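Local atomic coordinates of UDP-4-amino-4,6-dideoxy-N-acetyl-beta-L-altrosamine transaminase (PDB entry 2FNU), a protein that catalyses the PLP-dependent transamination of a UDP-linked 4-keto sugar, the second step in making pseudaminic acid, the sialic-acid-like sugar that modifies Helicobacter pylori flagellin. Residues K265-Y269 / F270-H274; E303-K307 / R308-A312; Y322-Y325 / Q326-N330. One frame throughout, in Å; residues are numbered along the deposited sequence.

Contact 1. Residues K265-Y269 / F270-H274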
# COMPACT_ATOMS: atom_id res chain seq x y z
N LYS B 265 24.99 -23.58 -24.28
CA LYS B 265 26.00 -23.05 -25.22
C LYS B 265 25.85 -23.73 -26.59
O LYS B 265 25.77 -24.95 -26.67
CB LYS B 265 27.41 -23.26 -24.66
CG LYS B 265 28.54 -22.89 -25.61
CD LYS B 265 28.99 -21.46 -25.44
CE LYS B 265 30.29 -21.22 -26.19
NZ LYS B 265 30.89 -19.91 -25.82
N ASP B 266 25.76 -22.90 -27.63
CA ASP B 266 25.63 -23.34 -29.04
C ASP B 266 24.39 -24.17 -29.35
O ASP B 266 24.33 -24.87 -30.38
CB ASP B 266 26.89 -24.09 -29.53
CG ASP B 266 28.14 -23.25 -29.46
OD1 ASP B 266 29.20 -23.82 -29.18
OD2 ASP B 266 28.06 -22.02 -29.68
N ASN B 267 23.37 -24.09 -28.50
CA ASN B 267 22.13 -24.79 -28.80
C ASN B 267 21.48 -24.16 -30.05
O ASN B 267 21.64 -22.96 -30.31
CB ASN B 267 21.18 -24.79 -27.60
CG ASN B 267 20.33 -23.56 -27.54
OD1 ASN B 267 19.29 -23.49 -28.19
ND2 ASN B 267 20.77 -22.56 -26.79
N PRO B 268 20.78 -24.98 -30.85
CA PRO B 268 20.16 -24.53 -32.10
C PRO B 268 18.80 -23.81 -31.99
O PRO B 268 18.27 -23.35 -33.01
CB PRO B 268 19.99 -25.85 -32.87
CG PRO B 268 19.76 -26.86 -31.82
CD PRO B 268 20.58 -26.43 -30.62
N TYR B 269 18.25 -23.68 -30.77
CA TYR B 269 16.84 -23.29 -30.61
C TYR B 269 16.61 -21.86 -30.12
O TYR B 269 15.61 -21.23 -30.49
CB TYR B 269 16.15 -24.21 -29.62
CG TYR B 269 16.38 -25.69 -29.87
CD1 TYR B 269 15.88 -26.32 -31.01
CD2 TYR B 269 17.09 -26.44 -28.96
CE1 TYR B 269 16.09 -27.68 -31.23
CE2 TYR B 269 17.31 -27.80 -29.16
CZ TYR B 269 16.80 -28.41 -30.30
OH TYR B 269 17.01 -29.76 -30.49
N PHE B 270 17.50 -21.36 -29.27
CA PHE B 270 17.29 -20.05 -28.64
C PHE B 270 18.60 -19.45 -28.19
O PHE B 270 19.60 -20.17 -28.07
CB PHE B 270 16.32 -20.16 -27.44
CG PHE B 270 16.72 -21.20 -26.44
CD1 PHE B 270 17.74 -20.97 -25.51
CD2 PHE B 270 16.07 -22.44 -26.42
CE1 PHE B 270 18.12 -21.95 -24.60
CE2 PHE B 270 16.45 -23.44 -25.52
CZ PHE B 270 17.47 -23.19 -24.60
N THR B 271 18.57 -18.15 -27.90
CA THR B 271 19.75 -17.41 -27.44
C THR B 271 19.52 -16.93 -26.00
O THR B 271 18.67 -16.08 -25.78
CB THR B 271 20.00 -16.19 -28.36
OG1 THR B 271 20.14 -16.63 -29.72
CG2 THR B 271 21.25 -15.41 -27.94
N PRO B 272 20.32 -17.43 -25.03
CA PRO B 272 20.22 -16.86 -23.70
C PRO B 272 20.84 -15.46 -23.69
O PRO B 272 21.83 -15.19 -24.39
CB PRO B 272 21.09 -17.80 -22.84
CG PRO B 272 21.38 -18.98 -23.71
CD PRO B 272 21.32 -18.51 -25.10
N LEU B 273 20.27 -14.57 -22.88
CA LEU B 273 20.82 -13.22 -22.78
C LEU B 273 21.98 -13.15 -21.79
O LEU B 273 22.83 -12.26 -21.90
CB LEU B 273 19.73 -12.24 -22.34
CG LEU B 273 18.62 -11.94 -23.36
CD1 LEU B 273 17.67 -10.88 -22.80
CD2 LEU B 273 19.21 -11.47 -24.69
N HIS B 274 22.04 -14.08 -20.84
CA HIS B 274 23.03 -13.96 -19.75
C HIS B 274 24.51 -13.87 -20.18
O HIS B 274 25.26 -13.10 -19.60
CB HIS B 274 22.78 -15.02 -18.65
CG HIS B 274 23.77 -14.99 -17.54
ND1 HIS B 274 23.65 -14.17 -16.43
CD2 HIS B 274 24.92 -15.67 -17.38
CE1 HIS B 274 24.69 -14.37 -15.63
NE2 HIS B 274 25.47 -15.28 -16.18
O HOH W 1 22.43 -20.57 -28.89
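Asn267, which opens an Asx turn between helix 246-264 and edge strand 270-272, grips the backbone of Phe270 just beyond it. Its chi1 of 86° sets CG between the backbone N and carbonyl carbon, folding the amide over the Phe270 ring. The carboxamide oxygen accepts hydrogen bonds from two backbone N-H groups. Tyr269 N lies 2.8 Å from Asn267 OD1 and closes the turn; Phe270 N sits 3.0 Å from the same OD1, in the carbonyl plane and on a lone pair. The amide nitrogen is also doubly engaged: Asn267 ND2 donates to Phe270 O at 3.0 Å, with a bent N-H...O angle of 137°, and to the carbonyl of Phe264 at the end of the helix. With both ends of the amide held, its rotation is fixed. Its plane stands 44° from that of the Phe270 ring, and Asn267 OD1 lies 3.7 Å above the centre of one ring face. The buried ring also meets Phe264 edge-to-face, and Val365 of helix 355-370 touches it, so this surface turn joins two helices to the sheet. One water bridges the backbone carbonyls, donating to Asn267 O at 2.9 Å and to Phe270 O at 3.0 Å.

Contact 2. Residues E303-K307 / R308-A312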
# COMPACT_ATOMS: atom_id res chain seq x y z
N GLU B 303 3.18 -24.51 -22.84
CA GLU B 303 2.38 -25.59 -22.25
C GLU B 303 3.19 -26.87 -22.05
O GLU B 303 3.05 -27.55 -21.02
CB GLU B 303 1.12 -25.86 -23.10
CG GLU B 303 0.08 -24.76 -22.97
CD GLU B 303 -1.03 -24.80 -24.03
OE1 GLU B 303 -0.90 -25.54 -25.04
OE2 GLU B 303 -2.02 -24.07 -23.86
N SER B 304 4.08 -27.17 -22.99
CA SER B 304 4.96 -28.33 -22.87
C SER B 304 5.94 -28.16 -21.70
O SER B 304 6.15 -29.09 -20.91
CB SER B 304 5.71 -28.56 -24.18
OG SER B 304 6.57 -29.69 -24.10
N LEU B 305 6.52 -26.97 -21.56
CA LEU B 305 7.40 -26.68 -20.43
C LEU B 305 6.65 -26.90 -19.13
O LEU B 305 7.14 -27.56 -18.22
CB LEU B 305 7.95 -25.25 -20.50
CG LEU B 305 8.98 -25.01 -21.61
CD1 LEU B 305 9.35 -23.53 -21.67
CD2 LEU B 305 10.23 -25.89 -21.43
N HIS B 306 5.44 -26.34 -19.05
CA HIS B 306 4.65 -26.47 -17.83
C HIS B 306 4.30 -27.93 -17.52
O HIS B 306 4.33 -28.33 -16.36
CB HIS B 306 3.40 -25.60 -17.88
CG HIS B 306 3.67 -24.16 -17.55
ND1 HIS B 306 2.93 -23.46 -16.62
CD2 HIS B 306 4.63 -23.31 -17.98
CE1 HIS B 306 3.40 -22.23 -16.53
NE2 HIS B 306 4.43 -22.12 -17.34
N LYS B 307 4.00 -28.71 -18.55
CA LYS B 307 3.69 -30.14 -18.34
C LYS B 307 4.89 -30.90 -17.77
O LYS B 307 4.72 -31.89 -17.06
CB LYS B 307 3.21 -30.79 -19.64
CG LYS B 307 1.75 -30.50 -19.93
CD LYS B 307 1.29 -31.16 -21.22
CE LYS B 307 -0.14 -30.76 -21.56
NZ LYS B 307 -0.61 -31.40 -22.82
N ARG B 308 6.09 -30.40 -18.06
CA ARG B 308 7.34 -30.94 -17.51
C ARG B 308 7.71 -30.34 -16.16
O ARG B 308 8.78 -30.63 -15.62
CB ARG B 308 8.49 -30.71 -18.49
CG ARG B 308 8.29 -31.41 -19.84
CD ARG B 308 9.33 -30.97 -20.84
NE ARG B 308 9.00 -31.40 -22.20
CZ ARG B 308 9.50 -32.48 -22.79
NH1 ARG B 308 10.36 -33.26 -22.15
NH2 ARG B 308 9.14 -32.79 -24.03
N GLY B 309 6.84 -29.51 -15.61
CA GLY B 309 7.06 -28.93 -14.28
C GLY B 309 7.92 -27.67 -14.32
O GLY B 309 8.32 -27.18 -13.27
N ILE B 310 8.19 -27.16 -15.52
CA ILE B 310 8.99 -25.93 -15.67
C ILE B 310 8.04 -24.76 -15.91
O ILE B 310 7.58 -24.55 -17.04
CB ILE B 310 9.97 -26.05 -16.85
CG1 ILE B 310 10.88 -27.28 -16.67
CG2 ILE B 310 10.84 -24.79 -16.98
CD1 ILE B 310 11.55 -27.69 -17.94
N LEU B 311 7.74 -24.02 -14.84
CA LEU B 311 6.65 -23.04 -14.88
C LEU B 311 7.13 -21.70 -15.41
O LEU B 311 7.06 -20.66 -14.73
CB LEU B 311 5.95 -22.92 -13.52
CG LEU B 311 5.53 -24.27 -12.90
CD1 LEU B 311 4.85 -24.05 -11.52
CD2 LEU B 311 4.63 -25.08 -13.83
N ALA B 312 7.59 -21.74 -16.66
CA ALA B 312 8.21 -20.59 -17.27
C ALA B 312 7.16 -19.52 -17.53
O ALA B 312 5.96 -19.82 -17.62
CB ALA B 312 8.89 -20.98 -18.58
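The His306 ring swings back over the chain that follows its helix because CG stands anti to the carbonyl carbon, beside the backbone N (chi1 -81°), and chi2 then turns NE2 towards Ala312. This happens at a Schellman motif that closes the C-terminal end of helix 298-307, with Gly309 the first residue to leave helical angles, after which the chain turns into the short, weakly bonded strand 310-311. The two bonds that define the motif are Gly309 N to His306 O, 2.9 Å, and Ile310 N to Leu305 O, also 2.9 Å. Both donors approach from above the carbonyl planes, and Gly309 N lies well above the plane of the His306 carbonyl. Gly309 has positive phi, as is usual at this position of a Schellman motif. Arg308 N still makes a regular helical bond to Ser304 O.

Two faces of the turn are packed differently. On the buried one, Leu305 sends CD1 against the methyl of Ala312 at 4.0 Å, while its CD2 meets Ile310 CD1; helix 355-370 lies against Leu305 and Ile310. On the other, Leu311 sets its backbone over the imidazole, a CH-pi contact with CA 3.7 Å from the His306 ring centroid and 21° off the normal, and Leu311 CD2 reaches His306 ND1 at 3.6 Å. Phe217 and Phe218 of the second subunit meet the same imidazole edge-to-face, so the histidine also belongs to the dimer interface. The side chain of Leu311 comes within about 5 Å of the bound UDP-sugar, and Phe4 bonds through its backbone to Gly309 and Leu311. The imidazole is further held by a nearly straight bond (177°), His306 NE2 to Ala312 O at 2.8 Å, which lies in the ring plane and falls on a carbonyl lone pair.

Contact 3. Residues Y322-Y325 / Q326-N330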
# COMPACT_ATOMS: atom_id res chain seq x y z
N TYR B 322 -2.37 -3.52 -24.43
CA TYR B 322 -3.48 -3.65 -23.49
C TYR B 322 -4.66 -2.79 -23.91
O TYR B 322 -4.46 -1.69 -24.45
CB TYR B 322 -3.04 -3.27 -22.08
CG TYR B 322 -2.17 -4.30 -21.39
CD1 TYR B 322 -2.64 -5.60 -21.16
CD2 TYR B 322 -0.90 -3.96 -20.92
CE1 TYR B 322 -1.86 -6.55 -20.50
CE2 TYR B 322 -0.10 -4.91 -20.26
CZ TYR B 322 -0.60 -6.19 -20.04
OH TYR B 322 0.13 -7.17 -19.40
N GLN B 323 -5.87 -3.28 -23.64
CA GLN B 323 -7.12 -2.60 -24.00
C GLN B 323 -7.16 -1.13 -23.58
O GLN B 323 -7.56 -0.25 -24.36
CB GLN B 323 -8.32 -3.34 -23.40
CG GLN B 323 -9.68 -2.71 -23.76
CD GLN B 323 -10.90 -3.46 -23.22
OE1 GLN B 323 -12.04 -2.97 -23.32
NE2 GLN B 323 -10.68 -4.64 -22.64
N LEU B 324 -6.73 -0.85 -22.36
CA LEU B 324 -6.71 0.52 -21.88
C LEU B 324 -5.90 1.41 -22.81
O LEU B 324 -6.33 2.51 -23.14
CB LEU B 324 -6.14 0.59 -20.46
CG LEU B 324 -5.93 1.98 -19.86
CD1 LEU B 324 -7.25 2.76 -19.71
CD2 LEU B 324 -5.24 1.84 -18.52
N TYR B 325 -4.72 0.92 -23.21
CA TYR B 325 -3.80 1.73 -24.00
C TYR B 325 -4.28 1.85 -25.44
O TYR B 325 -4.14 2.90 -26.06
CB TYR B 325 -2.36 1.18 -23.88
CG TYR B 325 -1.84 1.41 -22.49
CD1 TYR B 325 -2.16 0.53 -21.45
CD2 TYR B 325 -1.09 2.55 -22.20
CE1 TYR B 325 -1.73 0.78 -20.14
CE2 TYR B 325 -0.63 2.80 -20.88
CZ TYR B 325 -0.97 1.91 -19.87
OH TYR B 325 -0.54 2.16 -18.57
N GLN B 326 -4.89 0.77 -25.95
CA GLN B 326 -5.52 0.80 -27.28
C GLN B 326 -6.66 1.80 -27.35
O GLN B 326 -6.85 2.46 -28.37
CB GLN B 326 -6.05 -0.59 -27.63
CG GLN B 326 -4.98 -1.59 -27.97
CD GLN B 326 -4.27 -1.27 -29.27
OE1 GLN B 326 -3.05 -1.09 -29.29
NE2 GLN B 326 -5.02 -1.19 -30.36
N GLN B 327 -7.44 1.91 -26.28
CA GLN B 327 -8.55 2.86 -26.28
C GLN B 327 -8.08 4.31 -26.11
O GLN B 327 -8.61 5.24 -26.73
CB GLN B 327 -9.60 2.48 -25.23
CG GLN B 327 -10.98 3.17 -25.40
CD GLN B 327 -11.60 3.03 -26.82
OE1 GLN B 327 -11.80 1.93 -27.34
NE2 GLN B 327 -11.91 4.18 -27.44
N LEU B 328 -7.05 4.53 -25.29
CA LEU B 328 -6.57 5.89 -25.06
C LEU B 328 -5.70 6.45 -26.18
O LEU B 328 -5.72 7.66 -26.44
CB LEU B 328 -5.80 5.97 -23.73
CG LEU B 328 -6.57 5.80 -22.42
CD1 LEU B 328 -5.60 5.78 -21.26
CD2 LEU B 328 -7.60 6.91 -22.24
N PHE B 329 -4.93 5.58 -26.83
CA PHE B 329 -3.88 6.03 -27.74
C PHE B 329 -3.93 5.28 -29.07
O PHE B 329 -4.54 4.22 -29.16
CB PHE B 329 -2.50 5.85 -27.07
CG PHE B 329 -2.42 6.40 -25.66
CD1 PHE B 329 -2.35 5.55 -24.56
CD2 PHE B 329 -2.44 7.78 -25.43
CE1 PHE B 329 -2.28 6.07 -23.25
CE2 PHE B 329 -2.38 8.29 -24.14
CZ PHE B 329 -2.30 7.44 -23.04
N ASN B 330 -3.30 5.83 -30.11
CA ASN B 330 -3.18 5.12 -31.38
C ASN B 330 -1.73 4.75 -31.57
O ASN B 330 -0.97 5.48 -32.24
CB ASN B 330 -3.70 5.96 -32.55
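The rings of Tyr325 and Phe329, one helical turn apart, lie side by side and point the same way. They meet obliquely, at Tyr325 CD2 and Phe329 CE1, 3.9 Å apart. Over one face of the Phe329 ring sits Leu328 CB, 3.5 Å above the plane and offset toward the rim. The carbonyl oxygen of Tyr325 also comes obliquely to this ring, 3.5 Å from Phe329 CD1. That oxygen is the acceptor for the backbone of Phe329, whose N lies 2.9 Å away, so the same peptide that holds the last turn also borders the aromatic pair.

A second apolar pair runs alongside. Leu324 has CG anti to the backbone N (chi1 174°), and its CD1 reaches forward along the helix to Leu328 CD1 at 3.8 Å. Leu328 CG also rests against the Leu324 carbonyl oxygen. The backbone supplies the regular i to i+4 bonds. The first, from Gln326 N to Tyr322 O at 2.9 Å, is the straightest at 164°, and the last, into Phe329, is down to 142° where the chain leaves helical angles.

Leu92 of helix 86-93 packs on Leu324, Tyr325 and Phe329, while Pro98 touches both rings and the Tyr325 hydroxyl bonds to Asn89. At the other end, Gln323 N hydrogen-bonds to Glu221 OE2 of the second subunit. The arrangement is that of a short alpha-helix with i, i+4 apolar pairs, its inner side laid on helix 86-93 and strand 97-100, and the side chain of its N-cap residue Tyr322 about 6 Å from the bound UDP-sugar.

Overall arrangement
The three contacts follow one another in the chain without touching: nearest atoms are about 8 Å apart between contacts 1 and 2, and about 14 Å between 2 and 3. Contact 1 is a surface turn, held mainly by one polar side chain and a water; contacts 2 and 3 are partly buried. Contacts 1 and 2 both pack against helix 355-370 and mark helix-to-strand transitions, one through an Asx turn, the other through a Schellman motif. Contact 3 instead spans a helix on helix 86-93 and strand 97-100, with apolar pairs beside regular backbone bonds. Contacts 2 and 3 both meet the second subunit and approach bound UDP-sugar, whereas contact 1 lies away from the substrate and cofactor sites.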